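Local coordinates for staphylococcal enterotoxin-like toxin (Staphylococcus aureus, PDB 4DXF), which probably binds host glycans, as a superantigen-like protein of Staphylococcus aureus built from an OB-fold domain and a beta-grasp domain, at residues K167-G172 with N195-E200; K40-R45 with N85-E90. All blocks are in the same frame, centred on the assembly; numbering follows the deposited sequence.

Interaction 1. Residues K167-G172 with N195-E200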
loop_
_atom_site.group_PDB
_atom_site.type_symbol
_atom_site.label_atom_id
_atom_site.label_comp_id
_atom_site.label_asym_id
_atom_site.label_seq_id
_atom_site.Cartn_x
_atom_site.Cartn_y
_atom_site.Cartn_z
ATOM N N LYS A 167 5.905 -12.893 3.519
ATOM C CA LYS A 167 6.068 -13.988 4.463
ATOM C C LYS A 167 6.627 -13.431 5.744
ATOM O O LYS A 167 7.666 -12.813 5.714
ATOM C CB LYS A 167 7.002 -15.094 3.923
ATOM C CG LYS A 167 6.315 -15.762 2.679
ATOM C CD LYS A 167 7.183 -16.831 2.034
ATOM C CE LYS A 167 6.631 -18.224 2.292
ATOM N NZ LYS A 167 7.762 -19.203 2.224
ATOM N N MET A 168 5.920 -13.682 6.844
ATOM C CA MET A 168 6.296 -13.177 8.165
ATOM C C MET A 168 7.248 -14.113 8.930
ATOM O O MET A 168 7.136 -15.343 8.824
ATOM C CB MET A 168 5.006 -12.951 8.929
ATOM C CG MET A 168 4.031 -11.984 8.180
ATOM S SD MET A 168 4.777 -10.414 7.653
ATOM C CE MET A 168 4.868 -9.474 9.238
ATOM N N LYS A 169 8.177 -13.532 9.697
ATOM C CA LYS A 169 9.160 -14.291 10.516
ATOM C C LYS A 169 8.434 -15.192 11.511
ATOM O O LYS A 169 8.868 -16.335 11.799
ATOM C CB LYS A 169 10.106 -13.355 11.292
ATOM C CG LYS A 169 11.334 -12.929 10.522
ATOM C CD LYS A 169 12.033 -11.830 11.262
ATOM C CE LYS A 169 13.022 -11.163 10.374
ATOM N NZ LYS A 169 13.808 -12.203 9.641
ATOM N N ASN A 170 7.315 -14.679 12.008
ATOM C CA ASN A 170 6.490 -15.390 12.972
ATOM C C ASN A 170 5.781 -16.597 12.329
ATOM O O ASN A 170 4.978 -17.268 12.966
ATOM C CB ASN A 170 5.555 -14.421 13.735
ATOM C CG ASN A 170 4.270 -14.068 12.971
ATOM O OD1 ASN A 170 4.055 -14.462 11.825
ATOM N ND2 ASN A 170 3.391 -13.330 13.647
ATOM N N GLY A 171 6.150 -16.912 11.085
ATOM C CA GLY A 171 5.444 -17.969 10.345
ATOM C C GLY A 171 4.198 -17.624 9.537
ATOM O O GLY A 171 3.800 -18.409 8.676
ATOM N N GLY A 172 3.564 -16.482 9.772
ATOM C CA GLY A 172 2.349 -16.110 9.006
ATOM C C GLY A 172 2.635 -15.523 7.605
ATOM O O GLY A 172 3.788 -15.476 7.182
ATOM N N ASN A 195 9.091 -7.763 11.332
ATOM C CA ASN A 195 8.803 -9.165 11.266
ATOM C C ASN A 195 8.636 -9.710 9.827
ATOM O O ASN A 195 8.454 -10.910 9.651
ATOM C CB ASN A 195 7.522 -9.458 12.072
ATOM C CG ASN A 195 7.430 -10.910 12.525
ATOM O OD1 ASN A 195 6.613 -11.697 12.004
ATOM N ND2 ASN A 195 8.323 -11.293 13.478
ATOM N N ILE A 196 8.710 -8.845 8.818
ATOM C CA ILE A 196 8.698 -9.353 7.429
ATOM C C ILE A 196 9.995 -10.147 7.195
ATOM O O ILE A 196 11.101 -9.649 7.424
ATOM C CB ILE A 196 8.550 -8.202 6.430
ATOM C CG1 ILE A 196 7.188 -7.527 6.626
ATOM C CG2 ILE A 196 8.665 -8.691 4.969
ATOM C CD1 ILE A 196 7.038 -6.159 5.861
ATOM N N ASP A 197 9.848 -11.367 6.708
ATOM C CA ASP A 197 10.995 -12.172 6.434
ATOM C C ASP A 197 11.480 -12.063 4.969
ATOM O O ASP A 197 12.621 -11.633 4.702
ATOM C CB ASP A 197 10.672 -13.612 6.793
ATOM C CG ASP A 197 11.900 -14.457 6.805
ATOM O OD1 ASP A 197 12.938 -14.029 7.391
ATOM O OD2 ASP A 197 11.837 -15.513 6.183
ATOM N N ASN A 198 10.595 -12.439 4.045
ATOM C CA ASN A 198 10.862 -12.412 2.584
ATOM C C ASN A 198 9.528 -12.268 1.832
ATOM O O ASN A 198 8.410 -12.457 2.383
ATOM C CB ASN A 198 11.690 -13.621 2.075
ATOM C CG ASN A 198 10.950 -14.936 2.195
ATOM O OD1 ASN A 198 10.270 -15.396 1.264
ATOM N ND2 ASN A 198 11.034 -15.528 3.363
ATOM N N ILE A 199 9.669 -11.954 0.548
ATOM C CA ILE A 199 8.524 -11.600 -0.252
ATOM C C ILE A 199 8.660 -12.492 -1.500
ATOM O O ILE A 199 9.763 -12.555 -2.055
ATOM C CB ILE A 199 8.573 -10.125 -0.607
ATOM C CG1 ILE A 199 8.458 -9.289 0.663
ATOM C CG2 ILE A 199 7.424 -9.769 -1.582
ATOM C CD1 ILE A 199 8.599 -7.863 0.430
ATOM N N GLU A 200 7.572 -13.151 -1.869
ATOM C CA GLU A 200 7.514 -14.053 -3.055
ATOM C C GLU A 200 6.517 -13.513 -4.086
ATOM O O GLU A 200 5.371 -13.180 -3.762
ATOM C CB GLU A 200 7.217 -15.498 -2.624
ATOM C CG GLU A 200 8.435 -16.303 -1.998
ATOM C CD GLU A 200 8.002 -17.520 -1.115
ATOM O OE1 GLU A 200 6.774 -17.834 -1.009
ATOM O OE2 GLU A 200 8.905 -18.164 -0.515
#
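With CG anti to its backbone N (chi1 -168°) and CB directed toward 167-172, D197 meets K169, which bends only at its last torsion (chi4 -46°) and forms a salt bridge from NZ to D197 OD1 at 3.0 Å, on the anti lone pair of that oxygen. The other oxygen, OD2, takes ND2 of N198 from above the carboxylate plane, so both ends of the group are gripped. K167 is kinked at chi3 (109°); its chain crosses E200 obliquely, CD and CE lie against the carboxylate, and NZ closes a salt bridge to OE2 at 3.1 Å.

Beneath these side chains the two antiparallel backbones form a classic beta bulge. D197 and N198 both face K167, whose O receives a good bond from D197 N (2.8 Å) and a weak one from N198 N, while K167 N donates to N198 O, lying almost on the C=O axis. Past the bulge, K169 N meets N195 O at 2.6 Å, nearly straight. N195 swings CG anti to its own N, and OD1 then accepts N170 N (3.1 Å) on a lone pair. That clasps the type I turn M168-G171, which N170 tightens by an Asx turn, its OD1 receiving G172 N. M168 goes to the other face, SD resting 3.9 Å from I196 CG1.

The contact lies at one end of the beta-grasp sheet, where strand 162-168 turns back toward 173-177. Strand 196-203 runs between 162-168 and 107-116, whose H107 NE2 bonds to I196 O, and I191 of strand 190-192 packs on both M168 and I196.

Interaction 2. Residues K40-R45 with N85-E90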
loop_
_atom_site.group_PDB
_atom_site.type_symbol
_atom_site.label_atom_id
_atom_site.label_comp_id
_atom_site.label_asym_id
_atom_site.label_seq_id
_atom_site.Cartn_x
_atom_site.Cartn_y
_atom_site.Cartn_z
ATOM N N LYS A 40 -18.890 12.836 12.088
ATOM C CA LYS A 40 -19.282 12.144 10.812
ATOM C C LYS A 40 -20.213 12.994 9.916
ATOM O O LYS A 40 -21.183 13.595 10.397
ATOM C CB LYS A 40 -19.911 10.783 11.112
ATOM C CG LYS A 40 -20.339 9.915 9.899
ATOM C CD LYS A 40 -20.900 8.593 10.461
ATOM C CE LYS A 40 -21.961 7.993 9.546
ATOM N NZ LYS A 40 -21.314 7.330 8.382
ATOM N N TRP A 41 -19.914 13.085 8.632
ATOM C CA TRP A 41 -20.761 13.883 7.746
ATOM C C TRP A 41 -21.152 13.154 6.451
ATOM O O TRP A 41 -21.808 13.745 5.590
ATOM C CB TRP A 41 -20.120 15.242 7.413
ATOM C CG TRP A 41 -18.744 15.107 6.821
ATOM C CD1 TRP A 41 -17.559 15.036 7.511
ATOM C CD2 TRP A 41 -18.399 15.028 5.420
ATOM N NE1 TRP A 41 -16.497 14.916 6.625
ATOM C CE2 TRP A 41 -16.983 14.908 5.340
ATOM C CE3 TRP A 41 -19.144 15.062 4.224
ATOM C CZ2 TRP A 41 -16.304 14.804 4.112
ATOM C CZ3 TRP A 41 -18.472 14.942 3.007
ATOM C CH2 TRP A 41 -17.065 14.821 2.960
ATOM N N THR A 42 -20.723 11.900 6.302
ATOM C CA THR A 42 -21.161 11.082 5.163
ATOM C C THR A 42 -21.163 9.624 5.496
ATOM O O THR A 42 -21.238 9.218 6.651
ATOM C CB THR A 42 -20.384 11.346 3.829
ATOM O OG1 THR A 42 -20.665 12.660 3.367
ATOM C CG2 THR A 42 -20.837 10.417 2.722
ATOM N N THR A 43 -21.104 8.819 4.451
ATOM C CA THR A 43 -21.219 7.399 4.616
ATOM C C THR A 43 -19.941 6.838 5.208
ATOM O O THR A 43 -19.870 5.660 5.546
ATOM C CB THR A 43 -21.618 6.730 3.278
ATOM O OG1 THR A 43 -20.814 7.276 2.221
ATOM C CG2 THR A 43 -23.123 7.034 2.991
ATOM N N ILE A 44 -18.914 7.688 5.337
ATOM C CA ILE A 44 -17.710 7.280 6.103
ATOM C C ILE A 44 -17.046 8.457 6.749
ATOM O O ILE A 44 -17.316 9.605 6.430
ATOM C CB ILE A 44 -16.634 6.486 5.289
ATOM C CG1 ILE A 44 -16.097 7.327 4.138
ATOM C CG2 ILE A 44 -17.179 5.046 4.909
ATOM C CD1 ILE A 44 -14.895 6.685 3.489
ATOM N N ARG A 45 -16.117 8.114 7.614
ATOM C CA ARG A 45 -15.369 9.066 8.394
ATOM C C ARG A 45 -13.947 9.195 7.833
ATOM O O ARG A 45 -13.463 8.296 7.099
ATOM C CB ARG A 45 -15.331 8.535 9.819
ATOM C CG ARG A 45 -16.767 8.627 10.457
ATOM C CD ARG A 45 -16.797 7.863 11.703
ATOM N NE ARG A 45 -15.900 8.369 12.755
ATOM C CZ ARG A 45 -14.878 7.681 13.291
ATOM N NH1 ARG A 45 -14.535 6.452 12.858
ATOM N NH2 ARG A 45 -14.155 8.240 14.262
ATOM N N ASN A 85 -12.488 10.827 -6.241
ATOM C CA ASN A 85 -13.422 10.287 -5.272
ATOM C C ASN A 85 -14.833 10.847 -5.506
ATOM O O ASN A 85 -14.994 11.800 -6.284
ATOM C CB ASN A 85 -12.933 10.608 -3.846
ATOM C CG ASN A 85 -12.940 12.086 -3.543
ATOM O OD1 ASN A 85 -13.898 12.575 -2.953
ATOM N ND2 ASN A 85 -11.884 12.805 -3.920
ATOM N N ASN A 86 -15.817 10.242 -4.843
ATOM C CA ASN A 86 -17.233 10.631 -4.966
ATOM C C ASN A 86 -17.691 11.509 -3.812
ATOM O O ASN A 86 -18.908 11.654 -3.566
ATOM C CB ASN A 86 -18.109 9.384 -4.968
ATOM C CG ASN A 86 -17.840 8.476 -6.151
ATOM O OD1 ASN A 86 -17.631 7.271 -5.996
ATOM N ND2 ASN A 86 -17.813 9.052 -7.332
ATOM N N TYR A 87 -16.724 12.057 -3.065
ATOM C CA TYR A 87 -17.066 12.848 -1.893
ATOM C C TYR A 87 -16.797 14.306 -2.146
ATOM O O TYR A 87 -16.883 15.122 -1.221
ATOM C CB TYR A 87 -16.293 12.375 -0.641
ATOM C CG TYR A 87 -16.515 10.945 -0.256
ATOM C CD1 TYR A 87 -17.628 10.567 0.485
ATOM C CD2 TYR A 87 -15.604 9.941 -0.635
ATOM C CE1 TYR A 87 -17.854 9.233 0.846
ATOM C CE2 TYR A 87 -15.819 8.603 -0.255
ATOM C CZ TYR A 87 -16.963 8.266 0.468
ATOM O OH TYR A 87 -17.179 6.937 0.841
ATOM N N ASN A 88 -16.467 14.627 -3.392
ATOM C CA ASN A 88 -16.023 15.957 -3.793
ATOM C C ASN A 88 -14.858 16.504 -2.916
ATOM O O ASN A 88 -14.837 17.668 -2.536
ATOM C CB ASN A 88 -17.208 16.948 -3.918
ATOM C CG ASN A 88 -16.882 18.168 -4.806
ATOM O OD1 ASN A 88 -16.298 18.038 -5.893
ATOM N ND2 ASN A 88 -17.266 19.363 -4.337
ATOM N N LEU A 89 -13.863 15.662 -2.637
ATOM C CA LEU A 89 -12.716 16.107 -1.807
ATOM C C LEU A 89 -11.469 16.303 -2.633
ATOM O O LEU A 89 -11.169 15.483 -3.491
ATOM C CB LEU A 89 -12.465 15.084 -0.729
ATOM C CG LEU A 89 -13.578 14.946 0.287
ATOM C CD1 LEU A 89 -13.240 13.797 1.219
ATOM C CD2 LEU A 89 -13.798 16.303 1.073
ATOM N N GLU A 90 -10.750 17.398 -2.411
ATOM C CA GLU A 90 -9.623 17.733 -3.255
ATOM C C GLU A 90 -8.406 16.770 -3.043
ATOM O O GLU A 90 -7.659 16.420 -3.988
ATOM C CB GLU A 90 -9.246 19.174 -2.947
ATOM C CG GLU A 90 -8.131 19.804 -3.772
ATOM C CD GLU A 90 -7.748 21.221 -3.278
ATOM O OE1 GLU A 90 -8.379 21.732 -2.287
ATOM O OE2 GLU A 90 -6.803 21.809 -3.881
#
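Y87 leaves its backbone with CB directed at the 40-45 loop and CG beside its own N (chi1 -59°). CB itself has W41 CH2 at 4.4 Å, a loose touch at the tip of the indole. Further out, CD1 and CE1 present the ring edge to T42, whose CG2 sits in the ring plane 3.7 Å from Y87 CE1; T43 OG1 lies along the same edge, 3.8 Å from CE1. CZ comes next, 3.9 Å from I44 CG1, and at the tip the OH rests against CG1 and CD1 of I44, each 3.5 Å away, the isoleucine crossing the tyrosine at about a right angle. Separately, W41 CH2 meets L89 CD2 tip to tip at 4.1 Å.

N85 OD1 accepts both Y87 N, in an Asx turn, and L89 N, while its ND2 returns a bond to L89 O; across the way, K40 NZ reaches T42 O and T42 OG1 bonds to W41 O. F46 lies edge-to-face with Y87 and also meets the W41 ring.

The contact between these OB-fold loops is thus van der Waals: methyls, methylenes and a threonine hydroxyl against the Y87 edge and OH. It depends on fit rather than bond direction, while the side-chain hydrogen bonds of N85, K40 and T42 brace their own loops.

Interaction 1 belongs to the beta-grasp domain and interaction 2 to the OB-fold domain, so each of the two domains of the superantigen fold contributes one contact. They lie on opposite sides of the chain's centre, with contact centres 36 Å apart and nearest atoms about 25 Å apart, and do not touch. Along the chain they follow in series, 85-90 being complete well before 167-172 begins. Their chemistry differs too: 167-172 with 195-200 is sheet pairing reinforced by two salt bridges, burying 544 Å², whereas 40-45 with 85-90 joins two surface loops through mainly van der Waals contacts round an aromatic ring over 236 Å².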